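Diol-dehydratase (Roseburia inulinivorans, PDB 5I2A) probably dehydrates 1,2-propanediol as a B12-independent glycyl radical enzyme of the pyruvate formate lyase-like superfamily. Local coordinates at residues V19-Y23 with V374-M378; M26-E30 with T79-R83; I316-V321 with A370-V374. The contacts are given in a common frame with arbitrary orientation. Where two conformers were deposited one is given. Residues are numbered along the deposited sequence.

All three contacts lie within the pyruvate formate lyase-like region; contact 1 is on the same side of the chain's centre as each of the others. Contact 2 (26-30 with 79-83) closes first along the chain, inside the much longer span bridged by contact 1 (19-23 with 374-378); contact 3 (316-321 with 370-374) follows contact 2 and shares Val374 with contact 1. The centres of contacts 1 and 3 are about 9 Å apart, where Val19 and Leu22 of helix 14-22 meet Val321 of helix 309-323. Contacts 1 and 2, with centres about 14 Å apart, touch through Tyr23 and Arg83. The centres of contacts 2 and 3 are about 20 Å apart; their nearest atoms, about 7 Å apart, do not touch. Helix 14-22 thus links the 309-323/362-374 helix pair to loops 26-30 and 79-83.

Contact 1 of 3, residues V19-Y23 with V374-M378; sequences VDHLY and VFLPM
Segment 19-23 is the last turn of helix 14-22, with Tyr23 (phi/psi -104/10) the first residue to leave helical angles; Tyr23 N makes weak hydrogen bonds to Val19 O (3.4 Å) and Asp20 O (3.2 Å). Segment 374-378 starts at the last helical residue of helix 362-374, turns through Phe375 with positive phi (50/43), and becomes extended at Leu376 (-111/169) before Pro377 (-62/-38). The backbones come nearest at Val19 and Val374, whose CA atoms are 7.2 Å apart, so side chains fill the gap. Leu376, an m,t rotamer aimed toward the helix, is the centre of this apolar contact. Its CD1 lies 4.0 Å from Val19 CG2 and 4.3 Å from Leu22 CD1, while its CD2 meets Tyr23 CE1 obliquely at 3.7 Å. Val19, with chi1 t, also places CG2 3.9 Å from Val374 CG1. Beyond Leu376, the m rotamer of Tyr23 reaches along the loop until its OH is 3.9 Å from Pro377 CD. The interface, 203 Å² in all, packs a helix C-terminus on the helix-to-strand turn of the beta-alpha-beta unit 346-350/362-374/380-385, consistent with the alpha/beta barrel of glycyl radical enzymes. Helix 309-323 borders it, with Val321 against Val19, Leu22 and Val374, and Leu821 of strand 819-821 touches Tyr23 and Pro377.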
loop_
_atom_site.group_PDB
_atom_site.type_symbol
_atom_site.label_atom_id
_atom_site.label_comp_id
_atom_site.label_asym_id
_atom_site.label_seq_id
_atom_site.Cartn_x
_atom_site.Cartn_y
_atom_site.Cartn_z
ATOM N N VAL A 19 3.243 -6.926 45.058
ATOM C CA VAL A 19 1.896 -6.460 44.758
ATOM C C VAL A 19 1.628 -5.044 45.289
ATOM O O VAL A 19 1.171 -4.169 44.544
ATOM C CB VAL A 19 0.845 -7.433 45.314
ATOM C CG1 VAL A 19 -0.520 -6.789 45.315
ATOM C CG2 VAL A 19 0.832 -8.713 44.481
ATOM N N ASP A 20 1.932 -4.814 46.564
ATOM C CA ASP A 20 1.701 -3.505 47.174
ATOM C C ASP A 20 2.467 -2.407 46.443
ATOM O O ASP A 20 1.987 -1.289 46.314
ATOM C CB ASP A 20 2.102 -3.515 48.655
ATOM C CG ASP A 20 1.183 -4.377 49.505
ATOM O OD1 ASP A 20 0.029 -4.625 49.099
ATOM O OD2 ASP A 20 1.619 -4.803 50.583
ATOM N N HIS A 21 3.663 -2.728 45.975
ATOM C CA HIS A 21 4.439 -1.756 45.220
ATOM C C HIS A 21 3.715 -1.340 43.924
ATOM O O HIS A 21 3.696 -0.161 43.587
ATOM C CB HIS A 21 5.826 -2.300 44.901
ATOM C CG HIS A 21 6.690 -1.335 44.152
ATOM N ND1 HIS A 21 7.137 -0.153 44.704
ATOM C CD2 HIS A 21 7.169 -1.363 42.883
ATOM C CE1 HIS A 21 7.871 0.496 43.815
ATOM N NE2 HIS A 21 7.904 -0.215 42.701
ATOM N N LEU A 22 3.110 -2.290 43.213
ATOM C CA LEU A 22 2.368 -1.942 41.986
ATOM C C LEU A 22 1.331 -0.879 42.268
ATOM O O LEU A 22 1.113 0.009 41.461
ATOM C CB LEU A 22 1.653 -3.159 41.370
ATOM C CG LEU A 22 2.506 -4.269 40.760
ATOM C CD1 LEU A 22 1.633 -5.182 39.880
ATOM C CD2 LEU A 22 3.680 -3.704 39.961
ATOM N N TYR A 23 0.691 -0.973 43.425
ATOM C CA TYR A 23 -0.472 -0.141 43.680
ATOM C C TYR A 23 -0.213 1.042 44.628
ATOM O O TYR A 23 -1.144 1.718 45.018
ATOM C CB TYR A 23 -1.609 -1.013 44.226
ATOM C CG TYR A 23 -2.251 -1.899 43.165
ATOM C CD1 TYR A 23 -1.714 -3.145 42.838
ATOM C CD2 TYR A 23 -3.385 -1.478 42.479
ATOM C CE1 TYR A 23 -2.306 -3.954 41.849
ATOM C CE2 TYR A 23 -3.973 -2.273 41.501
ATOM C CZ TYR A 23 -3.434 -3.503 41.189
ATOM O OH TYR A 23 -4.038 -4.277 40.212
ATOM N N VAL A 374 -1.356 -14.335 44.183
ATOM C CA VAL A 374 -1.225 -12.934 43.811
ATOM C C VAL A 374 -2.552 -12.218 43.994
ATOM O O VAL A 374 -2.586 -11.074 44.403
ATOM C CB VAL A 374 -0.716 -12.793 42.354
ATOM C CG1 VAL A 374 -0.653 -11.335 41.935
ATOM C CG2 VAL A 374 0.668 -13.443 42.231
ATOM N N PHE A 375 -3.638 -12.925 43.696
ATOM C CA PHE A 375 -5.006 -12.434 43.851
ATOM C C PHE A 375 -5.248 -11.059 43.217
ATOM O O PHE A 375 -5.910 -10.204 43.802
ATOM C CB PHE A 375 -5.406 -12.402 45.336
ATOM C CG PHE A 375 -6.825 -12.854 45.584
ATOM C CD1 PHE A 375 -7.112 -14.190 45.798
ATOM C CD2 PHE A 375 -7.870 -11.950 45.560
ATOM C CE1 PHE A 375 -8.411 -14.610 46.008
ATOM C CE2 PHE A 375 -9.169 -12.364 45.762
ATOM C CZ PHE A 375 -9.442 -13.696 45.984
ATOM N N LEU A 376 -4.723 -10.874 42.008
ATOM C CA LEU A 376 -4.912 -9.644 41.239
ATOM C C LEU A 376 -5.811 -9.946 40.029
ATOM O O LEU A 376 -6.079 -11.109 39.751
ATOM C CB LEU A 376 -3.557 -9.091 40.798
ATOM C CG LEU A 376 -2.783 -8.391 41.916
ATOM C CD1 LEU A 376 -1.473 -7.825 41.362
ATOM C CD2 LEU A 376 -3.646 -7.295 42.571
ATOM N N PRO A 377 -6.288 -8.910 39.313
ATOM C CA PRO A 377 -7.179 -9.184 38.178
ATOM C C PRO A 377 -6.560 -10.022 37.052
ATOM O O PRO A 377 -7.251 -10.840 36.471
ATOM C CB PRO A 377 -7.511 -7.784 37.662
ATOM C CG PRO A 377 -7.433 -6.928 38.886
ATOM C CD PRO A 377 -6.259 -7.475 39.643
ATOM N N MET A 378 -5.288 -9.803 36.749
ATOM C CA MET A 378 -4.651 -10.467 35.621
ATOM C C MET A 378 -3.694 -11.544 36.123
ATOM O O MET A 378 -3.199 -11.442 37.238
ATOM C CB MET A 378 -3.915 -9.434 34.750
ATOM C CG MET A 378 -4.810 -8.240 34.348
ATOM S SD MET A 378 -4.333 -7.420 32.801
ATOM C CE MET A 378 -3.556 -5.915 33.390
#

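Contact 2 of 3, residues M26-E30 with T79-R83; sequences MPEIE and TIAPR
A carboxylate receiving two successive backbone amides fixes this loop-loop contact in the N-terminal part of the pyruvate formate lyase-like region. Segment 26-30 connects helices 14-22 and 32-43, and segment 79-83 belongs to the connection between helices 49-63 and 94-97. The first runs extended throughout, from Met26 (phi/psi -51/144) to Glu30 (-117/151). The second bends at Ile80 (-68/-47), is extended again through Ala81 and Pro82, and turns at Arg83 with positive phi (60/20). CA atoms pair in opposite order along the chain: Pro27 with Arg83 at 5.1 Å, Glu28 with Ala81 at 6.1 Å and Glu30 with Thr79 at 6.9 Å. Glu30, m,t with chi3 near 0°, accepts Ile80 N at OE1 (2.9 Å, N-H...O angle 156°) and Ala81 N at OE2 (2.8 Å, 174°), so its charge is met by the backbone at the bend. Thr79, chi1 p, reinforces that bend by donating OG1 to Ala81 O at 2.7 Å. Alongside, Ala81 CB is 3.4 Å from Glu30 OE2 and 3.7 Å from Glu28 OE1. Farther along, Pro27 packs on Arg83, its CB 3.1 Å from Arg83 O and its CG 3.5 Å from Arg83 NH1, obliquely to the guanidinium, which also makes a cation-pi contact with Tyr341. Just after the second segment, Cys85 makes backbone hydrogen bonds with Glu28 and Glu30. One water bridges the two loops, its oxygen 2.8 Å from Met26 O and 2.7 Å from Pro82 O.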
loop_
_atom_site.group_PDB
_atom_site.type_symbol
_atom_site.label_atom_id
_atom_site.label_comp_id
_atom_site.label_asym_id
_atom_site.label_seq_id
_atom_site.Cartn_x
_atom_site.Cartn_y
_atom_site.Cartn_z
ATOM N N MET A 26 -1.100 5.996 41.881
ATOM C CA MET A 26 -1.900 6.025 40.656
ATOM C C MET A 26 -1.126 5.562 39.438
ATOM O O MET A 26 0.058 5.858 39.318
ATOM C CB MET A 26 -2.383 7.444 40.353
ATOM C CG MET A 26 -3.650 7.853 40.985
ATOM S SD MET A 26 -4.267 9.235 40.028
ATOM C CE MET A 26 -4.935 8.372 38.636
ATOM N N PRO A 27 -1.804 4.864 38.520
ATOM C CA PRO A 27 -1.219 4.680 37.190
ATOM C C PRO A 27 -0.878 6.026 36.558
ATOM O O PRO A 27 -1.623 6.995 36.728
ATOM C CB PRO A 27 -2.332 3.971 36.411
ATOM C CG PRO A 27 -3.111 3.251 37.456
ATOM C CD PRO A 27 -3.117 4.203 38.635
ATOM N N GLU A 28 0.251 6.086 35.868
ATOM C CA GLU A 28 0.709 7.327 35.257
ATOM C C GLU A 28 1.010 7.168 33.769
ATOM O O GLU A 28 1.610 6.190 33.363
ATOM C CB GLU A 28 1.963 7.850 35.976
ATOM C CG GLU A 28 2.609 9.056 35.290
ATOM C CD GLU A 28 3.799 9.628 36.071
ATOM O OE1 GLU A 28 4.254 8.963 37.017
ATOM O OE2 GLU A 28 4.266 10.741 35.739
ATOM N N ILE A 29 0.605 8.155 32.978
ATOM C CA ILE A 29 0.947 8.236 31.556
ATOM C C ILE A 29 2.366 8.800 31.350
ATOM O O ILE A 29 2.707 9.855 31.898
ATOM C CB ILE A 29 -0.076 9.120 30.803
ATOM C CG1 ILE A 29 -1.460 8.491 30.860
ATOM C CG2 ILE A 29 0.364 9.381 29.357
ATOM C CD1 ILE A 29 -2.594 9.458 30.551
ATOM N N GLU A 30 3.182 8.102 30.564
ATOM C CA GLU A 30 4.549 8.539 30.277
ATOM C C GLU A 30 4.768 8.842 28.782
ATOM O O GLU A 30 4.131 8.246 27.911
ATOM C CB GLU A 30 5.550 7.495 30.778
ATOM C CG GLU A 30 5.442 7.334 32.298
ATOM C CD GLU A 30 6.415 6.356 32.936
ATOM O OE1 GLU A 30 7.266 5.737 32.251
ATOM O OE2 GLU A 30 6.307 6.209 34.170
ATOM N N THR A 79 6.960 1.092 31.791
ATOM C CA THR A 79 6.973 2.442 32.342
ATOM C C THR A 79 7.746 2.502 33.667
ATOM O O THR A 79 7.880 1.510 34.365
ATOM C CB THR A 79 5.559 2.966 32.592
ATOM O OG1 THR A 79 4.848 2.003 33.369
ATOM C CG2 THR A 79 4.819 3.190 31.270
ATOM N N ILE A 80 8.242 3.679 34.020
ATOM C CA ILE A 80 8.895 3.832 35.305
ATOM C C ILE A 80 7.841 3.686 36.402
ATOM O O ILE A 80 8.032 2.929 37.346
ATOM C CB ILE A 80 9.620 5.161 35.411
ATOM C CG1 ILE A 80 10.723 5.217 34.352
ATOM C CG2 ILE A 80 10.218 5.344 36.822
ATOM C CD1 ILE A 80 11.657 3.988 34.394
ATOM N N ALA A 81 6.712 4.370 36.252
ATOM C CA ALA A 81 5.613 4.218 37.203
ATOM C C ALA A 81 4.946 2.857 37.047
ATOM O O ALA A 81 4.530 2.504 35.958
ATOM C CB ALA A 81 4.597 5.318 37.023
ATOM N N PRO A 82 4.840 2.089 38.143
ATOM C CA PRO A 82 4.122 0.812 38.080
ATOM C C PRO A 82 2.675 1.000 37.619
ATOM O O PRO A 82 2.048 1.990 37.981
ATOM C CB PRO A 82 4.182 0.297 39.519
ATOM C CG PRO A 82 5.395 1.016 40.135
ATOM C CD PRO A 82 5.360 2.377 39.493
ATOM N N ARG A 83 2.185 0.065 36.806
ATOM C CA ARG A 83 0.827 0.127 36.248
ATOM C C ARG A 83 0.597 1.371 35.394
ATOM O O ARG A 83 -0.539 1.763 35.155
ATOM C CB ARG A 83 -0.225 0.051 37.357
ATOM C CG ARG A 83 -0.173 -1.274 38.128
ATOM C CD ARG A 83 -1.235 -1.356 39.204
ATOM N NE ARG A 83 -2.582 -1.458 38.663
ATOM C CZ ARG A 83 -3.549 -0.570 38.880
ATOM N NH1 ARG A 83 -3.322 0.501 39.640
ATOM N NH2 ARG A 83 -4.755 -0.770 38.347
HETATM O O HOH W 1 2.177 4.018 39.723
#

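Contact 3 of 3, residues I316-V321 with A370-V374; sequences IDCIWV and ASEHV
A very short His-carboxylate hydrogen bond, His373 ND1 to Asp317 OD2 at 2.5 Å, joins two largely buried helix faces here. Segments 316-321 and 370-374, of helices 309-323 and 362-374, are helical throughout; their axes approach to 9.1 Å and cross at -64°. The backbones are nearest at Asp317 and Ala370, with CA atoms 5.0 Å apart, a closeness that the small alanine side chain permits. Ala370 CB points into the other helix, 3.6 Å from Ile316 CG2 and 3.1 Å from Asp317 OD1. It also sits over the indole face of Trp320, 3.5 Å from the centroid of the five-membered ring and 5° off the normal, a CH-pi contact. The indole, chi1 -96° and chi2 -134°, is held at its edge by a second hydrogen bond, from Trp320 NE1 to Ser371 OG (3.0 Å), with Ser371 in the m rotamer. Asp317 and His373 both have chi1 m, and the carboxylate meets the imidazole near its ring plane; the other oxygen, Asp317 OD1, accepts from Gln313. One turn after Ala370, Val374 (chi1 t) places CG2 3.4 Å from Asp317 O and 3.6 Å from Trp320 CB, and CG1 3.8 Å from Val321 CG2. Helix 14-22 borders the pair through Ile15 on Asp317 and Val19 on Val321, and helix 262-279 covers Ile316. Helix 309-323 thus packs steeply across the helix of a beta-alpha-beta crossover, 362-374 between parallel, adjacent strands 346-350 and 380-385, consistent with the alpha/beta barrel of glycyl radical enzymes.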
loop_
_atom_site.group_PDB
_atom_site.type_symbol
_atom_site.label_atom_id
_atom_site.label_comp_id
_atom_site.label_asym_id
_atom_site.label_seq_id
_atom_site.Cartn_x
_atom_site.Cartn_y
_atom_site.Cartn_z
ATOM N N ILE A 316 6.458 -18.213 38.962
ATOM C CA ILE A 316 5.163 -18.070 38.323
ATOM C C ILE A 316 4.365 -16.942 38.990
ATOM O O ILE A 316 3.756 -16.109 38.307
ATOM C CB ILE A 316 4.379 -19.389 38.368
ATOM C CG1 ILE A 316 5.101 -20.448 37.527
ATOM C CG2 ILE A 316 2.967 -19.183 37.863
ATOM C CD1 ILE A 316 4.493 -21.852 37.632
ATOM N N ASP A 317 4.394 -16.901 40.323
ATOM C CA ASP A 317 3.757 -15.818 41.058
ATOM C C ASP A 317 4.310 -14.459 40.609
ATOM O O ASP A 317 3.567 -13.486 40.464
ATOM C CB ASP A 317 3.948 -15.983 42.571
ATOM C CG ASP A 317 3.152 -17.148 43.151
ATOM O OD1 ASP A 317 2.361 -17.782 42.419
ATOM O OD2 ASP A 317 3.320 -17.430 44.354
ATOM N N CYS A 318 5.621 -14.400 40.401
ATOM C CA CYS A 318 6.252 -13.168 39.940
ATOM C C CYS A 318 5.722 -12.752 38.552
ATOM O O CYS A 318 5.492 -11.572 38.302
ATOM C CB CYS A 318 7.775 -13.322 39.916
ATOM S SG CYS A 318 8.577 -13.170 41.569
ATOM N N ILE A 319 5.520 -13.725 37.666
ATOM C CA ILE A 319 4.963 -13.441 36.344
ATOM C C ILE A 319 3.525 -12.925 36.459
ATOM O O ILE A 319 3.159 -11.977 35.776
ATOM C CB ILE A 319 5.014 -14.676 35.435
ATOM C CG1 ILE A 319 6.464 -14.981 35.073
ATOM C CG2 ILE A 319 4.168 -14.475 34.152
ATOM C CD1 ILE A 319 6.632 -16.275 34.348
ATOM N N TRP A 320 2.739 -13.526 37.352
ATOM C CA TRP A 320 1.379 -13.066 37.595
ATOM C C TRP A 320 1.408 -11.606 38.036
ATOM O O TRP A 320 0.607 -10.795 37.565
ATOM C CB TRP A 320 0.696 -13.942 38.632
ATOM C CG TRP A 320 -0.174 -15.082 38.114
ATOM C CD1 TRP A 320 -1.433 -15.415 38.550
ATOM C CD2 TRP A 320 0.137 -16.011 37.059
ATOM N NE1 TRP A 320 -1.899 -16.506 37.863
ATOM C CE2 TRP A 320 -0.962 -16.893 36.943
ATOM C CE3 TRP A 320 1.237 -16.195 36.215
ATOM C CZ2 TRP A 320 -0.988 -17.937 36.022
ATOM C CZ3 TRP A 320 1.204 -17.236 35.299
ATOM C CH2 TRP A 320 0.100 -18.090 35.211
ATOM N N VAL A 321 2.348 -11.252 38.911
ATOM C CA VAL A 321 2.445 -9.852 39.329
ATOM C C VAL A 321 2.802 -8.951 38.140
ATOM O O VAL A 321 2.163 -7.925 37.916
ATOM C CB VAL A 321 3.479 -9.651 40.465
ATOM C CG1 VAL A 321 3.686 -8.172 40.744
ATOM C CG2 VAL A 321 3.008 -10.365 41.732
ATOM N N ALA A 370 -1.126 -19.669 41.574
ATOM C CA ALA A 370 -0.556 -18.343 41.406
ATOM C C ALA A 370 -1.652 -17.272 41.411
ATOM O O ALA A 370 -1.474 -16.204 41.983
ATOM C CB ALA A 370 0.278 -18.266 40.127
ATOM N N SER A 371 -2.794 -17.573 40.809
ATOM C CA SER A 371 -3.937 -16.660 40.875
ATOM C C SER A 371 -4.419 -16.453 42.321
ATOM O O SER A 371 -4.844 -15.367 42.695
ATOM C CB SER A 371 -5.080 -17.192 40.009
ATOM O OG SER A 371 -4.758 -17.110 38.634
ATOM N N GLU A 372 -4.358 -17.508 43.128
ATOM C CA GLU A 372 -4.752 -17.405 44.530
ATOM C C GLU A 372 -3.700 -16.619 45.318
ATOM O O GLU A 372 -4.036 -15.764 46.122
ATOM C CB GLU A 372 -4.955 -18.802 45.130
ATOM C CG GLU A 372 -5.574 -18.824 46.494
ATOM C CD GLU A 372 -6.098 -20.211 46.860
ATOM O OE1 GLU A 372 -5.609 -21.216 46.288
ATOM O OE2 GLU A 372 -7.011 -20.295 47.710
ATOM N N HIS A 373 -2.428 -16.902 45.059
ATOM C CA HIS A 373 -1.325 -16.214 45.724
ATOM C C HIS A 373 -1.326 -14.707 45.457
ATOM O O HIS A 373 -1.290 -13.898 46.382
ATOM C CB HIS A 373 0.021 -16.790 45.273
ATOM C CG HIS A 373 0.385 -18.089 45.923
ATOM N ND1 HIS A 373 1.581 -18.734 45.671
ATOM C CD2 HIS A 373 -0.289 -18.877 46.793
ATOM C CE1 HIS A 373 1.634 -19.847 46.376
ATOM N NE2 HIS A 373 0.511 -19.959 47.064
ATOM N N VAL A 374 -1.356 -14.335 44.183
ATOM C CA VAL A 374 -1.225 -12.934 43.811
ATOM C C VAL A 374 -2.552 -12.218 43.994
ATOM O O VAL A 374 -2.586 -11.074 44.403
ATOM C CB VAL A 374 -0.716 -12.793 42.354
ATOM C CG1 VAL A 374 -0.653 -11.335 41.935
ATOM C CG2 VAL A 374 0.668 -13.443 42.231
#